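PDB 3DT5: uncharacterized protein AF_0924 from Archaeoglobus fulgidus, which is of unknown function but is probably membrane-attached, this chain being its C-terminal domain, a largely helical unit that binds a calcium ion. Local coordinates for residues Glu103-Leu106 and Glu107-Glu111. Sequence-based numbering, arbitrary orientation. Where two conformers were deposited one is given.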
ATOM      1  N   GLU A 103       5.344  -7.754   0.907  1.00 41.11           N
ATOM      2  CA  GLU A 103       6.582  -8.381   1.414  0.60 41.24           C
ATOM      3  C   GLU A 103       7.341  -7.453   2.384  1.00 41.15           C
ATOM      4  O   GLU A 103       7.813  -7.891   3.464  1.00 41.66           O
ATOM      5  CB  GLU A 103       7.472  -8.856   0.263  0.60 42.10           C
ATOM      6  CG  GLU A 103       6.834  -9.970  -0.615  0.60 44.76           C
ATOM      7  CD  GLU A 103       6.288 -11.184   0.172  0.60 50.64           C
ATOM      8  OE1 GLU A 103       5.129 -11.629  -0.079  0.60 50.03           O
ATOM      9  OE2 GLU A 103       7.023 -11.713   1.036  0.60 53.98           O
ATOM     10  N   GLU A 104       7.489  -6.184   2.018  1.00 39.85           N
ATOM     11  CA  GLU A 104       8.178  -5.228   2.933  1.00 39.90           C
ATOM     12  C   GLU A 104       7.442  -5.094   4.250  1.00 39.48           C
ATOM     13  O   GLU A 104       8.049  -5.056   5.296  1.00 41.28           O
ATOM     14  CB  GLU A 104       8.298  -3.808   2.373  1.00 39.41           C
ATOM     15  CG  GLU A 104       9.345  -3.671   1.318  1.00 40.47           C
ATOM     16  CD  GLU A 104       9.824  -2.258   1.119  1.00 41.23           C
ATOM     17  OE1 GLU A 104      10.856  -2.169   0.427  1.00 40.85           O
ATOM     18  OE2 GLU A 104       9.213  -1.225   1.556  1.00 42.49           O
ATOM     19  N   PHE A 105       6.133  -4.952   4.165  1.00 39.53           N
ATOM     20  CA  PHE A 105       5.287  -4.834   5.346  1.00 39.90           C
ATOM     21  C   PHE A 105       5.535  -5.988   6.310  1.00 39.71           C
ATOM     22  O   PHE A 105       5.708  -5.760   7.487  1.00 39.06           O
ATOM     23  CB  PHE A 105       3.808  -4.755   4.925  1.00 39.80           C
ATOM     24  CG  PHE A 105       2.818  -4.871   6.076  1.00 39.91           C
ATOM     25  CD1 PHE A 105       2.801  -3.933   7.111  1.00 40.24           C
ATOM     26  CD2 PHE A 105       1.903  -5.926   6.105  1.00 43.06           C
ATOM     27  CE1 PHE A 105       1.856  -4.022   8.176  1.00 40.54           C
ATOM     28  CE2 PHE A 105       0.955  -6.047   7.188  1.00 39.44           C
ATOM     29  CZ  PHE A 105       0.931  -5.073   8.197  1.00 41.64           C
ATOM     30  N   LEU A 106       5.506  -7.219   5.834  1.00 40.10           N
ATOM     31  CA  LEU A 106       5.709  -8.351   6.743  1.00 40.75           C
ATOM     32  C   LEU A 106       7.098  -8.297   7.369  1.00 40.50           C
ATOM     33  O   LEU A 106       7.278  -8.694   8.521  1.00 40.75           O
ATOM     34  CB  LEU A 106       5.606  -9.669   5.999  1.00 41.51           C
ATOM     35  CG  LEU A 106       4.226 -10.031   5.443  1.00 43.64           C
ATOM     36  CD1 LEU A 106       4.368 -11.291   4.565  1.00 46.22           C
ATOM     37  CD2 LEU A 106       3.182 -10.176   6.539  1.00 41.90           C
ATOM     38  N   GLU A 107       8.097  -7.826   6.614  1.00 40.26           N
ATOM     39  CA  GLU A 107       9.442  -7.731   7.195  1.00 40.58           C
ATOM     40  C   GLU A 107       9.466  -6.622   8.257  1.00 39.93           C
ATOM     41  O   GLU A 107      10.038  -6.782   9.321  1.00 41.53           O
ATOM     42  CB  GLU A 107      10.510  -7.472   6.113  1.00 41.12           C
ATOM     43  CG  GLU A 107      11.876  -7.179   6.788  1.00 43.38           C
ATOM     44  CD  GLU A 107      13.057  -7.343   5.850  1.00 45.14           C
ATOM     45  OE1 GLU A 107      14.139  -6.799   6.178  1.00 45.66           O
ATOM     46  OE2 GLU A 107      12.912  -8.012   4.799  1.00 44.19           O
ATOM     47  N   VAL A 108       8.836  -5.486   7.989  1.00 39.79           N
ATOM     48  CA  VAL A 108       8.828  -4.401   8.989  1.00 40.58           C
ATOM     49  C   VAL A 108       8.067  -4.864  10.236  1.00 41.54           C
ATOM     50  O   VAL A 108       8.482  -4.592  11.384  1.00 42.63           O
ATOM     51  CB  VAL A 108       8.244  -3.058   8.407  1.00 40.13           C
ATOM     52  CG1 VAL A 108       8.186  -1.959   9.502  1.00 41.57           C
ATOM     53  CG2 VAL A 108       9.136  -2.557   7.260  1.00 40.83           C
ATOM     54  N   LEU A 109       6.970  -5.585  10.045  1.00 42.45           N
ATOM     55  CA  LEU A 109       6.276  -6.173  11.217  1.00 44.64           C
ATOM     56  C   LEU A 109       7.242  -7.080  12.034  1.00 45.49           C
ATOM     57  O   LEU A 109       7.294  -6.969  13.269  1.00 46.77           O
ATOM     58  CB  LEU A 109       5.095  -7.028  10.771  1.00 44.15           C
ATOM     59  CG  LEU A 109       3.749  -6.376  10.666  1.00 45.69           C
ATOM     60  CD1 LEU A 109       2.743  -7.494  10.440  1.00 47.61           C
ATOM     61  CD2 LEU A 109       3.466  -5.614  11.983  1.00 46.38           C
ATOM     62  N   LYS A 110       7.962  -7.980  11.342  1.00 47.08           N
ATOM     63  CA  LYS A 110       8.953  -8.896  12.009  1.00 48.45           C
ATOM     64  C   LYS A 110      10.003  -8.087  12.773  1.00 47.49           C
ATOM     65  O   LYS A 110      10.333  -8.402  13.917  1.00 46.62           O
ATOM     66  CB  LYS A 110       9.658  -9.862  11.042  1.00 48.55           C
ATOM     67  CG  LYS A 110       8.754 -10.829  10.244  1.00 52.26           C
ATOM     68  CD  LYS A 110       9.560 -11.921   9.435  1.00 52.72           C
ATOM     69  CE  LYS A 110       9.053 -12.118   7.940  1.00 57.46           C
ATOM     70  NZ  LYS A 110       9.877 -11.351   6.807  1.00 55.14           N
ATOM     71  N   GLU A 111      10.503  -7.027  12.137  1.00 46.04           N
ATOM     72  CA  GLU A 111      11.476  -6.131  12.762  1.00 45.94           C
ATOM     73  C   GLU A 111      10.917  -5.418  14.004  1.00 47.35           C
ATOM     74  O   GLU A 111      11.633  -5.219  15.011  1.00 47.42           O
ATOM     75  CB  GLU A 111      11.975  -5.132  11.716  1.00 45.00           C
ATOM     76  CG  GLU A 111      12.740  -5.875  10.606  1.00 43.46           C
ATOM     77  CD  GLU A 111      13.241  -4.953   9.503  1.00 43.29           C
ATOM     78  OE1 GLU A 111      12.517  -3.983   9.140  1.00 43.10           O
ATOM     79  OE2 GLU A 111      14.322  -5.223   8.972  1.00 42.95           O
TER
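Glu103 O receives Glu107 N at 3.2 Å, the first of four consecutive i to i+4 backbone bonds over about two turns of the helix. One residue on, Glu104 O takes Val108 N at 2.8 Å, and CG2 of Val108 lies against the same oxygen; the Glu104 carboxylate is held by Tyr27 OH and by the backbone N of Gly59 and Leu62. Leu109 N gives Phe105 O a nearly straight bond of 2.9 Å (169° at the hydrogen). With CG of Phe105 anti to the backbone N (chi1 170°), the torsion turns the ring from CB toward the C-terminal side, and Leu109 CG sits over one face toward the rim, a CH-pi contact 4.2 Å from the centroid. Leu109 CD1 meets Phe105 CZ at 3.8 Å. Cutting the ring back to an alanine here is likely to leave Leu109 without that aromatic face and open a gap toward Tyr27 and Ile31. Leu106 O is the last acceptor of Glu103-Leu106, bonded by Lys110 N at 3.0 Å, while the bent Lys110 side chain folds back over that carbonyl. Within helix 88-116, Phe105 and Val108 pack on helix 16-35, and Phe105 joins Leu106 and Leu109 against Pro123 of the loop leading to strand 130-131.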